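Local coordinates for protein fanconi-associated nuclease 1 homolog (Pseudomonas aeruginosa, PDB 5Y7Q) that belongs to the Fanconi-associated nuclease 1 family, joining HTH, SAP and VRR-NUC domains in one chain, and is bound to DNA here, at residues L94-K99 with F133-K138; G119-Q124 with P183-R188; A74-A79 with Q113-L118. All coordinates share one frame; numbering follows the deposited sequence.

Interaction 1 (L94-K99 with F133-K138); sequences LFREGK and FGLLKK. With nucleotides of chain D.
Arg96 lays its side chain along Leu135, the last residue of helix 129-135, and the two run past each other in opposite directions. With CG anti to the carbonyl carbon (chi1 -59°) and a bend at chi3, the arginine brings its guanidinium round to the end of the helix. There NH1 donates to Leu135 O over 3.1 Å in a nearly straight bond (163° at the hydrogen). The oxygen lies near the guanidinium plane, at its edge, whereas the nitrogen stands above the carbonyl plane. Leu136, where the chain leaves the helix, crosses the arginine at about a right angle and sets CD2 3.5 Å from Arg96 NH1. A salt bridge from NH2 to Glu182 steadies the group further. The apolar half centres on Leu135 CD2, which packs 3.8 Å from Arg96 CG and 3.9 Å from Leu94 CB.

Just beyond, the chain meets DNA. Lys137 bends at chi4 and directs NZ to O5' of DC19 of chain D (3.1 Å), with a weak bond to OP2. Backbone N of Lys138 makes weak bonds to the DA20 phosphate of chain D, an anion at the start of helix 138-144.

Leu94 and Leu135 also touch Leu127 of strand 126-127, while Arg96 and Leu135 rest on Val184 of strand 184-187; the edge strand 94-96 thus meets the SAP-family region through the end of helix 129-135.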
loop_
_atom_site.group_PDB
_atom_site.type_symbol
_atom_site.label_atom_id
_atom_site.label_comp_id
_atom_site.label_asym_id
_atom_site.label_seq_id
_atom_site.Cartn_x
_atom_site.Cartn_y
_atom_site.Cartn_z
ATOM N N LEU A 94 -15.990 -11.603 -18.374
ATOM C CA LEU A 94 -16.406 -12.147 -19.669
ATOM C C LEU A 94 -15.335 -13.065 -20.249
ATOM O O LEU A 94 -14.156 -12.693 -20.298
ATOM C CB LEU A 94 -16.677 -11.021 -20.656
ATOM C CG LEU A 94 -17.755 -10.011 -20.278
ATOM C CD1 LEU A 94 -17.572 -8.713 -21.093
ATOM C CD2 LEU A 94 -19.163 -10.611 -20.474
ATOM N N PHE A 95 -15.739 -14.253 -20.698
ATOM C CA PHE A 95 -14.793 -15.242 -21.202
ATOM C C PHE A 95 -15.342 -15.919 -22.448
ATOM O O PHE A 95 -16.554 -16.078 -22.610
ATOM C CB PHE A 95 -14.477 -16.299 -20.136
ATOM C CG PHE A 95 -13.950 -15.708 -18.865
ATOM C CD1 PHE A 95 -14.789 -15.474 -17.798
ATOM C CD2 PHE A 95 -12.621 -15.318 -18.765
ATOM C CE1 PHE A 95 -14.320 -14.898 -16.648
ATOM C CE2 PHE A 95 -12.150 -14.747 -17.614
ATOM C CZ PHE A 95 -13.002 -14.538 -16.551
ATOM N N ARG A 96 -14.434 -16.287 -23.344
ATOM C CA ARG A 96 -14.760 -17.070 -24.526
ATOM C C ARG A 96 -14.447 -18.523 -24.236
ATOM O O ARG A 96 -13.391 -18.825 -23.677
ATOM C CB ARG A 96 -13.938 -16.626 -25.734
ATOM C CG ARG A 96 -14.083 -15.186 -26.175
ATOM C CD ARG A 96 -12.984 -14.845 -27.186
ATOM N NE ARG A 96 -12.915 -15.764 -28.334
ATOM C CZ ARG A 96 -12.974 -15.401 -29.619
ATOM N NH1 ARG A 96 -13.107 -14.121 -29.966
ATOM N NH2 ARG A 96 -12.890 -16.324 -30.572
ATOM N N GLU A 97 -15.342 -19.422 -24.637
ATOM C CA GLU A 97 -15.169 -20.839 -24.309
ATOM C C GLU A 97 -13.748 -21.337 -24.599
ATOM O O GLU A 97 -13.172 -22.098 -23.806
ATOM C CB GLU A 97 -16.198 -21.676 -25.076
ATOM C CG GLU A 97 -16.183 -23.138 -24.705
ATOM C CD GLU A 97 -17.344 -23.889 -25.312
ATOM O OE1 GLU A 97 -17.120 -24.666 -26.268
ATOM O OE2 GLU A 97 -18.485 -23.694 -24.836
ATOM N N GLY A 98 -13.157 -20.897 -25.716
ATOM C CA GLY A 98 -11.867 -21.421 -26.119
ATOM C C GLY A 98 -10.738 -20.985 -25.213
ATOM O O GLY A 98 -9.747 -21.706 -25.056
ATOM N N LYS A 99 -10.862 -19.809 -24.607
ATOM C CA LYS A 99 -9.880 -19.377 -23.635
ATOM C C LYS A 99 -10.076 -20.043 -22.272
ATOM O O LYS A 99 -9.213 -19.900 -21.397
ATOM C CB LYS A 99 -9.912 -17.849 -23.547
ATOM C CG LYS A 99 -9.284 -17.184 -24.780
ATOM C CD LYS A 99 -8.876 -15.737 -24.514
ATOM C CE LYS A 99 -7.806 -15.258 -25.502
ATOM N NZ LYS A 99 -7.244 -13.907 -25.149
ATOM N N PHE A 133 -15.539 -5.576 -27.794
ATOM C CA PHE A 133 -14.159 -5.341 -28.197
ATOM C C PHE A 133 -13.182 -6.073 -27.302
ATOM O O PHE A 133 -12.092 -6.443 -27.753
ATOM C CB PHE A 133 -13.860 -3.847 -28.200
ATOM C CG PHE A 133 -13.944 -3.246 -29.554
ATOM C CD1 PHE A 133 -15.143 -3.251 -30.246
ATOM C CD2 PHE A 133 -12.821 -2.710 -30.162
ATOM C CE1 PHE A 133 -15.220 -2.711 -31.510
ATOM C CE2 PHE A 133 -12.892 -2.177 -31.425
ATOM C CZ PHE A 133 -14.091 -2.176 -32.101
ATOM N N GLY A 134 -13.548 -6.286 -26.037
ATOM C CA GLY A 134 -12.702 -7.080 -25.163
ATOM C C GLY A 134 -12.669 -8.540 -25.563
ATOM O O GLY A 134 -11.602 -9.165 -25.601
ATOM N N LEU A 135 -13.829 -9.099 -25.898
ATOM C CA LEU A 135 -13.873 -10.509 -26.270
ATOM C C LEU A 135 -13.222 -10.792 -27.630
ATOM O O LEU A 135 -12.650 -11.865 -27.822
ATOM C CB LEU A 135 -15.327 -10.988 -26.260
ATOM C CG LEU A 135 -15.932 -11.012 -24.860
ATOM C CD1 LEU A 135 -17.412 -10.677 -24.894
ATOM C CD2 LEU A 135 -15.689 -12.365 -24.218
ATOM N N LEU A 136 -13.241 -9.853 -28.560
ATOM C CA LEU A 136 -12.970 -10.171 -29.959
ATOM C C LEU A 136 -11.565 -9.769 -30.399
ATOM O O LEU A 136 -10.948 -8.852 -29.839
ATOM C CB LEU A 136 -13.986 -9.491 -30.870
ATOM C CG LEU A 136 -15.160 -10.384 -31.223
ATOM C CD1 LEU A 136 -16.087 -9.665 -32.157
ATOM C CD2 LEU A 136 -14.564 -11.558 -31.899
ATOM N N LYS A 137 -11.047 -10.505 -31.387
ATOM C CA LYS A 137 -9.797 -10.141 -32.044
ATOM C C LYS A 137 -10.005 -8.980 -33.018
ATOM O O LYS A 137 -11.112 -8.756 -33.526
ATOM C CB LYS A 137 -9.215 -11.337 -32.794
ATOM C CG LYS A 137 -8.514 -12.367 -31.933
ATOM C CD LYS A 137 -8.149 -13.592 -32.775
ATOM C CE LYS A 137 -7.137 -14.492 -32.074
ATOM N NZ LYS A 137 -5.782 -13.865 -31.978
ATOM N N LYS A 138 -8.917 -8.243 -33.288
ATOM C CA LYS A 138 -9.014 -7.063 -34.145
ATOM C C LYS A 138 -9.282 -7.440 -35.596
ATOM O O LYS A 138 -9.889 -6.659 -36.330
ATOM C CB LYS A 138 -7.745 -6.211 -34.050
ATOM C CG LYS A 138 -7.834 -4.900 -34.843
ATOM C CD LYS A 138 -6.513 -4.132 -34.891
ATOM C CE LYS A 138 -6.570 -2.977 -35.899
ATOM N NZ LYS A 138 -5.322 -2.150 -35.902
ATOM P P DC D 19 -5.136 -14.870 -28.987
ATOM O OP1 DC D 19 -6.614 -14.857 -28.886
ATOM O OP2 DC D 19 -4.436 -15.609 -30.066
ATOM O "O5'" DC D 19 -4.687 -13.346 -29.074
ATOM C "C5'" DC D 19 -4.984 -12.492 -27.997
ATOM C "C4'" DC D 19 -4.613 -11.068 -28.326
ATOM O "O4'" DC D 19 -3.190 -10.859 -28.140
ATOM C "C3'" DC D 19 -4.919 -10.633 -29.748
ATOM O "O3'" DC D 19 -5.338 -9.291 -29.712
ATOM C "C2'" DC D 19 -3.567 -10.783 -30.444
ATOM C "C1'" DC D 19 -2.612 -10.381 -29.335
ATOM N N1 DC D 19 -1.284 -10.993 -29.444
ATOM C C2 DC D 19 -0.189 -10.325 -28.910
ATOM O O2 DC D 19 -0.370 -9.222 -28.393
ATOM N N3 DC D 19 1.030 -10.900 -28.980
ATOM C C4 DC D 19 1.165 -12.099 -29.554
ATOM N N4 DC D 19 2.389 -12.634 -29.613
ATOM C C5 DC D 19 0.048 -12.802 -30.096
ATOM C C6 DC D 19 -1.147 -12.220 -30.014
ATOM P P DA D 20 -6.135 -8.627 -30.930
ATOM O OP1 DA D 20 -7.498 -8.308 -30.453
ATOM O OP2 DA D 20 -5.872 -9.399 -32.164
ATOM O "O5'" DA D 20 -5.377 -7.265 -31.084
ATOM C "C5'" DA D 20 -4.032 -7.279 -30.824
ATOM C "C4'" DA D 20 -3.561 -5.971 -30.281
ATOM O "O4'" DA D 20 -2.184 -6.142 -29.922
ATOM C "C3'" DA D 20 -3.526 -4.863 -31.309
ATOM O "O3'" DA D 20 -3.298 -3.612 -30.654
ATOM C "C2'" DA D 20 -2.325 -5.302 -32.141
ATOM C "C1'" DA D 20 -1.390 -5.889 -31.070
ATOM N N9 DA D 20 -0.716 -7.131 -31.463
ATOM C C8 DA D 20 -1.257 -8.214 -32.092
ATOM N N7 DA D 20 -0.401 -9.184 -32.302
ATOM C C5 DA D 20 0.789 -8.703 -31.781
ATOM C C6 DA D 20 2.094 -9.250 -31.692
ATOM N N6 DA D 20 2.427 -10.470 -32.157
ATOM N N1 DA D 20 3.050 -8.486 -31.105
ATOM C C2 DA D 20 2.712 -7.279 -30.645
ATOM N N3 DA D 20 1.533 -6.669 -30.674
ATOM C C4 DA D 20 0.607 -7.439 -31.258
ATOM P P DA D 21 -3.621 -2.210 -31.382
ATOM O OP1 DA D 21 -4.287 -1.286 -30.430
ATOM O OP2 DA D 21 -4.221 -2.500 -32.708
ATOM O "O5'" DA D 21 -2.182 -1.596 -31.644
ATOM C "C5'" DA D 21 -1.489 -1.980 -32.780
ATOM C "C4'" DA D 21 -0.018 -1.723 -32.620
ATOM O "O4'" DA D 21 0.645 -2.976 -32.327
ATOM C "C3'" DA D 21 0.615 -1.165 -33.873
ATOM O "O3'" DA D 21 1.417 -0.057 -33.590
ATOM C "C2'" DA D 21 1.423 -2.313 -34.453
ATOM C "C1'" DA D 21 1.625 -3.267 -33.294
ATOM N N9 DA D 21 1.474 -4.659 -33.719
ATOM C C8 DA D 21 0.327 -5.264 -34.146
ATOM N N7 DA D 21 0.485 -6.517 -34.509
ATOM C C5 DA D 21 1.835 -6.745 -34.332
ATOM C C6 DA D 21 2.638 -7.882 -34.539
ATOM N N6 DA D 21 2.162 -9.054 -34.987
ATOM N N1 DA D 21 3.952 -7.773 -34.254
ATOM C C2 DA D 21 4.424 -6.607 -33.796
ATOM N N3 DA D 21 3.768 -5.475 -33.560
ATOM C C4 DA D 21 2.466 -5.610 -33.850
#

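Interaction 2 (G119-Q124 with P183-R188); sequences GWVDAQ and PVYELR
Glu186 O takes a 2.8 Å hydrogen bond from Asp122 N, and the neighbouring Val121 CA adds a weaker CA-H...O contact at 3.3 Å to the same oxygen. Glu186 N returns a bond to Asp122 O, which completes an antiparallel hydrogen-bonded pair. Two residues further along, past the non-hydrogen-bonded pair Val121-Leu187, Arg188 N reaches Trp120 O over 2.9 Å in an almost straight bond (177°).

Side chains divide between the two faces. On one, Val121 CG1, anti to the backbone N (chi1 174°), crosses Tyr185 and comes 3.7 Å from its CB, while CG2 packs more loosely against Leu187 CD1. On the other, Asp122 OD2 stands 3.8 Å from Glu186 OE1; a long salt bridge of 3.9 Å to Arg188 NH2, met at the guanidinium edge, would partly offset this like-charge pair. Gly119 O lies over one face of the same guanidinium.

Strand 184-187 is the middle of a three-stranded antiparallel sheet, with 94-96 on its far side. Val121, Tyr185 and Leu187 face helices 78-89 and 108-118, meeting Leu84, Met87, Val112, Leu115 and Leu116 between them.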
loop_
_atom_site.group_PDB
_atom_site.type_symbol
_atom_site.label_atom_id
_atom_site.label_comp_id
_atom_site.label_asym_id
_atom_site.label_seq_id
_atom_site.Cartn_x
_atom_site.Cartn_y
_atom_site.Cartn_z
ATOM N N GLY A 119 -27.572 -19.752 -12.439
ATOM C CA GLY A 119 -27.462 -18.351 -12.758
ATOM C C GLY A 119 -26.151 -17.699 -12.357
ATOM O O GLY A 119 -25.987 -16.488 -12.570
ATOM N N TRP A 120 -25.211 -18.453 -11.788
ATOM C CA TRP A 120 -23.911 -17.871 -11.498
ATOM C C TRP A 120 -23.100 -17.610 -12.759
ATOM O O TRP A 120 -22.091 -16.903 -12.691
ATOM C CB TRP A 120 -23.125 -18.779 -10.558
ATOM C CG TRP A 120 -23.790 -18.974 -9.244
ATOM C CD1 TRP A 120 -24.854 -18.277 -8.740
ATOM C CD2 TRP A 120 -23.440 -19.938 -8.258
ATOM N NE1 TRP A 120 -25.183 -18.750 -7.491
ATOM C CE2 TRP A 120 -24.329 -19.770 -7.173
ATOM C CE3 TRP A 120 -22.447 -20.918 -8.176
ATOM C CZ2 TRP A 120 -24.263 -20.553 -6.033
ATOM C CZ3 TRP A 120 -22.379 -21.685 -7.044
ATOM C CH2 TRP A 120 -23.285 -21.503 -5.984
ATOM N N VAL A 121 -23.499 -18.170 -13.896
ATOM C CA VAL A 121 -22.919 -17.831 -15.187
ATOM C C VAL A 121 -24.071 -17.664 -16.165
ATOM O O VAL A 121 -24.964 -18.513 -16.216
ATOM C CB VAL A 121 -21.927 -18.908 -15.680
ATOM C CG1 VAL A 121 -21.452 -18.612 -17.096
ATOM C CG2 VAL A 121 -20.721 -19.029 -14.747
ATOM N N ASP A 122 -24.096 -16.525 -16.861
ATOM C CA ASP A 122 -24.932 -16.279 -18.032
ATOM C C ASP A 122 -24.228 -16.848 -19.258
ATOM O O ASP A 122 -23.051 -16.541 -19.488
ATOM C CB ASP A 122 -25.131 -14.769 -18.246
ATOM C CG ASP A 122 -26.474 -14.235 -17.753
ATOM O OD1 ASP A 122 -27.510 -14.935 -17.915
ATOM O OD2 ASP A 122 -26.488 -13.079 -17.244
ATOM N N ALA A 123 -24.910 -17.708 -20.021
ATOM C CA ALA A 123 -24.548 -17.774 -21.430
ATOM C C ALA A 123 -25.280 -16.666 -22.159
ATOM O O ALA A 123 -26.278 -16.136 -21.667
ATOM C CB ALA A 123 -24.842 -19.129 -22.041
ATOM N N GLN A 124 -24.744 -16.277 -23.303
ATOM C CA GLN A 124 -25.368 -15.209 -24.088
ATOM C C GLN A 124 -25.790 -14.017 -23.220
ATOM O O GLN A 124 -26.991 -13.750 -23.059
ATOM C CB GLN A 124 -26.576 -15.758 -24.873
ATOM C CG GLN A 124 -26.922 -14.974 -26.160
ATOM C CD GLN A 124 -27.129 -15.872 -27.372
ATOM O OE1 GLN A 124 -26.162 -16.372 -27.951
ATOM N NE2 GLN A 124 -28.395 -16.075 -27.768
ATOM N N PRO A 183 -18.966 -19.564 -28.251
ATOM C CA PRO A 183 -19.824 -18.937 -27.236
ATOM C C PRO A 183 -19.026 -18.133 -26.221
ATOM O O PRO A 183 -17.802 -18.215 -26.111
ATOM C CB PRO A 183 -20.527 -20.122 -26.569
ATOM C CG PRO A 183 -19.693 -21.291 -26.893
ATOM C CD PRO A 183 -19.076 -21.029 -28.225
ATOM N N VAL A 184 -19.759 -17.319 -25.470
ATOM C CA VAL A 184 -19.180 -16.367 -24.538
ATOM C C VAL A 184 -19.955 -16.429 -23.228
ATOM O O VAL A 184 -21.174 -16.251 -23.221
ATOM C CB VAL A 184 -19.206 -14.941 -25.125
ATOM C CG1 VAL A 184 -19.104 -13.935 -24.029
ATOM C CG2 VAL A 184 -18.058 -14.762 -26.103
ATOM N N TYR A 185 -19.253 -16.660 -22.121
ATOM C CA TYR A 185 -19.848 -16.763 -20.796
ATOM C C TYR A 185 -19.552 -15.518 -19.968
ATOM O O TYR A 185 -18.484 -14.905 -20.098
ATOM C CB TYR A 185 -19.326 -18.003 -20.072
ATOM C CG TYR A 185 -19.501 -19.277 -20.881
ATOM C CD1 TYR A 185 -20.725 -19.918 -20.942
ATOM C CD2 TYR A 185 -18.451 -19.816 -21.594
ATOM C CE1 TYR A 185 -20.897 -21.064 -21.682
ATOM C CE2 TYR A 185 -18.607 -20.970 -22.323
ATOM C CZ TYR A 185 -19.833 -21.592 -22.371
ATOM O OH TYR A 185 -20.000 -22.739 -23.117
ATOM N N GLU A 186 -20.520 -15.136 -19.134
ATOM C CA GLU A 186 -20.366 -14.030 -18.194
ATOM C C GLU A 186 -20.616 -14.527 -16.774
ATOM O O GLU A 186 -21.694 -15.062 -16.480
ATOM C CB GLU A 186 -21.313 -12.870 -18.512
ATOM C CG GLU A 186 -21.192 -11.712 -17.513
ATOM C CD GLU A 186 -22.185 -10.581 -17.766
ATOM O OE1 GLU A 186 -23.420 -10.794 -17.615
ATOM O OE2 GLU A 186 -21.724 -9.469 -18.118
ATOM N N LEU A 187 -19.639 -14.301 -15.888
ATOM C CA LEU A 187 -19.778 -14.609 -14.467
ATOM C C LEU A 187 -20.665 -13.579 -13.767
ATOM O O LEU A 187 -20.498 -12.379 -13.972
ATOM C CB LEU A 187 -18.389 -14.634 -13.858
ATOM C CG LEU A 187 -18.014 -15.033 -12.458
ATOM C CD1 LEU A 187 -18.528 -16.426 -12.120
ATOM C CD2 LEU A 187 -16.492 -14.993 -12.543
ATOM N N ARG A 188 -21.684 -14.038 -13.036
ATOM C CA ARG A 188 -22.610 -13.130 -12.355
ATOM C C ARG A 188 -22.508 -13.078 -10.831
ATOM O O ARG A 188 -23.271 -12.328 -10.214
ATOM C CB ARG A 188 -24.044 -13.449 -12.777
ATOM C CG ARG A 188 -24.435 -12.753 -14.082
ATOM C CD ARG A 188 -25.439 -11.633 -13.846
ATOM N NE ARG A 188 -26.228 -11.848 -12.627
ATOM C CZ ARG A 188 -27.233 -12.720 -12.503
ATOM N NH1 ARG A 188 -27.881 -12.843 -11.343
ATOM N NH2 ARG A 188 -27.580 -13.487 -13.532
#

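Interaction 3 (A74-A79 with Q113-L118); sequences AELPEA and QPLLAL
Leu76 and Pro77 form the short extended link between helices 64-75 and 78-89 of the FAN1 HTH domain, and both press on the last turns of helix 108-118. This is a wholly apolar contact of modest size near the protein surface, with no hydrogen bond between the two segments.

Leu76 comes first and does most of the work. Its CG lies anti to the carbonyl carbon (chi1 -77°), which points the forked end at the helix, where each methyl finds a different partner. CD1 meets Leu115 CD2 at 3.7 Å, the two side chains crossing at about a right angle. CD2 lies as close to Pro114 CB, approaching the ring obliquely, and also reaches tip to tip toward Leu118 CD1 at 4.1 Å. Pro114 and Leu118 stand one helical turn apart, and Leu115 lies beside them, so a single leucine spans three positions on one side of the helix. Leu76 also touches Trp120, just past helix 108-118, and Gln81 of helix 78-89.

Pro77 follows, at the N-cap position of helix 78-89, whose first turn is secured to another helix by the salt bridge of Glu78 with Arg48. The Pro77 ring crosses that of Pro114, itself touched by Ser80, and the nearest atoms of the two prolines are their CG carbons, 4.1 Å apart.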
loop_
_atom_site.group_PDB
_atom_site.type_symbol
_atom_site.label_atom_id
_atom_site.label_comp_id
_atom_site.label_asym_id
_atom_site.label_seq_id
_atom_site.Cartn_x
_atom_site.Cartn_y
_atom_site.Cartn_z
ATOM N N ALA A 74 -21.033 -26.407 -2.678
ATOM C CA ALA A 74 -20.729 -27.760 -2.212
ATOM C C ALA A 74 -21.480 -28.836 -3.003
ATOM O O ALA A 74 -20.994 -29.970 -3.134
ATOM C CB ALA A 74 -21.054 -27.885 -0.728
ATOM N N GLU A 75 -22.658 -28.514 -3.534
ATOM C CA GLU A 75 -23.365 -29.516 -4.331
ATOM C C GLU A 75 -22.777 -29.732 -5.728
ATOM O O GLU A 75 -23.098 -30.731 -6.370
ATOM C CB GLU A 75 -24.843 -29.137 -4.464
ATOM C CG GLU A 75 -25.511 -28.826 -3.140
ATOM C CD GLU A 75 -25.252 -29.895 -2.100
ATOM O OE1 GLU A 75 -25.443 -31.092 -2.416
ATOM O OE2 GLU A 75 -24.843 -29.534 -0.971
ATOM N N LEU A 76 -21.934 -28.841 -6.220
ATOM C CA LEU A 76 -21.514 -28.924 -7.610
ATOM C C LEU A 76 -20.575 -30.103 -7.846
ATOM O O LEU A 76 -19.776 -30.457 -6.975
ATOM C CB LEU A 76 -20.813 -27.642 -8.030
ATOM C CG LEU A 76 -21.806 -26.528 -8.299
ATOM C CD1 LEU A 76 -21.070 -25.209 -8.264
ATOM C CD2 LEU A 76 -22.502 -26.802 -9.630
ATOM N N PRO A 77 -20.647 -30.717 -9.023
ATOM C CA PRO A 77 -19.616 -31.680 -9.415
ATOM C C PRO A 77 -18.267 -30.995 -9.505
ATOM O O PRO A 77 -18.181 -29.797 -9.784
ATOM C CB PRO A 77 -20.090 -32.168 -10.788
ATOM C CG PRO A 77 -20.970 -31.066 -11.294
ATOM C CD PRO A 77 -21.656 -30.530 -10.078
ATOM N N GLU A 78 -17.207 -31.776 -9.288
ATOM C CA GLU A 78 -15.874 -31.204 -9.129
ATOM C C GLU A 78 -15.509 -30.297 -10.298
ATOM O O GLU A 78 -15.019 -29.181 -10.095
ATOM C CB GLU A 78 -14.835 -32.315 -8.975
ATOM C CG GLU A 78 -13.561 -31.886 -8.230
ATOM C CD GLU A 78 -12.779 -33.076 -7.676
ATOM O OE1 GLU A 78 -12.561 -34.053 -8.430
ATOM O OE2 GLU A 78 -12.399 -33.039 -6.481
ATOM N N ALA A 79 -15.770 -30.743 -11.531
ATOM C CA ALA A 79 -15.340 -29.968 -12.691
ATOM C C ALA A 79 -16.038 -28.611 -12.758
ATOM O O ALA A 79 -15.436 -27.616 -13.184
ATOM C CB ALA A 79 -15.576 -30.754 -13.973
ATOM N N GLN A 113 -22.421 -26.258 -17.690
ATOM C CA GLN A 113 -23.889 -26.367 -17.622
ATOM C C GLN A 113 -24.481 -26.226 -16.212
ATOM O O GLN A 113 -25.437 -25.442 -16.048
ATOM C CB GLN A 113 -24.358 -27.681 -18.260
ATOM C CG GLN A 113 -23.989 -27.833 -19.734
ATOM C CD GLN A 113 -24.606 -26.769 -20.650
ATOM O OE1 GLN A 113 -25.833 -26.551 -20.666
ATOM N NE2 GLN A 113 -23.760 -26.134 -21.455
ATOM N N PRO A 114 -23.975 -26.907 -15.163
ATOM C CA PRO A 114 -24.592 -26.729 -13.833
ATOM C C PRO A 114 -24.490 -25.304 -13.309
ATOM O O PRO A 114 -25.392 -24.867 -12.579
ATOM C CB PRO A 114 -23.825 -27.718 -12.942
ATOM C CG PRO A 114 -23.117 -28.621 -13.858
ATOM C CD PRO A 114 -22.816 -27.815 -15.077
ATOM N N LEU A 115 -23.425 -24.567 -13.679
ATOM C CA LEU A 115 -23.303 -23.147 -13.334
ATOM C C LEU A 115 -24.352 -22.304 -14.048
ATOM O O LEU A 115 -24.898 -21.361 -13.466
ATOM C CB LEU A 115 -21.894 -22.629 -13.666
ATOM C CG LEU A 115 -20.776 -23.458 -13.030
ATOM C CD1 LEU A 115 -19.404 -23.031 -13.483
ATOM C CD2 LEU A 115 -20.889 -23.397 -11.517
ATOM N N LEU A 116 -24.636 -22.613 -15.313
ATOM C CA LEU A 116 -25.739 -21.939 -15.991
ATOM C C LEU A 116 -27.062 -22.162 -15.263
ATOM O O LEU A 116 -27.885 -21.244 -15.172
ATOM C CB LEU A 116 -25.836 -22.403 -17.443
ATOM C CG LEU A 116 -24.585 -22.159 -18.288
ATOM C CD1 LEU A 116 -24.814 -22.619 -19.703
ATOM C CD2 LEU A 116 -24.180 -20.699 -18.270
ATOM N N ALA A 117 -27.284 -23.367 -14.720
ATOM C CA ALA A 117 -28.586 -23.642 -14.088
ATOM C C ALA A 117 -28.817 -22.800 -12.827
ATOM O O ALA A 117 -29.968 -22.464 -12.510
ATOM C CB ALA A 117 -28.729 -25.134 -13.756
ATOM N N LEU A 118 -27.749 -22.474 -12.096
ATOM C CA LEU A 118 -27.819 -21.646 -10.899
ATOM C C LEU A 118 -27.835 -20.152 -11.197
ATOM O O LEU A 118 -28.049 -19.351 -10.277
ATOM C CB LEU A 118 -26.619 -21.934 -10.000
ATOM C CG LEU A 118 -26.543 -23.257 -9.256
ATOM C CD1 LEU A 118 -25.073 -23.631 -9.008
ATOM C CD2 LEU A 118 -27.318 -23.148 -7.957
#

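In the fold
The three contacts form a bent row on one side of the chain's centre: interaction 2 lies in the middle, its centre 13 Å from each of the others, while interactions 1 and 3 stand 23 Å apart and do not touch. Interactions 1 and 2 share the three-stranded sheet, in which strand 184-187 separates 94-96 from 121-123; Phe95 O and Tyr185 N, 2.8 Å apart, join them. Interaction 3 meets interaction 2 where Leu115 and Leu116 pack against Val121. Along the chain, interaction 3 closes before interaction 2 opens, whereas interaction 1 alternates with both. Returning strand 184-187 thus knits the HTH-family helices to the DNA-contacting SAP-family region.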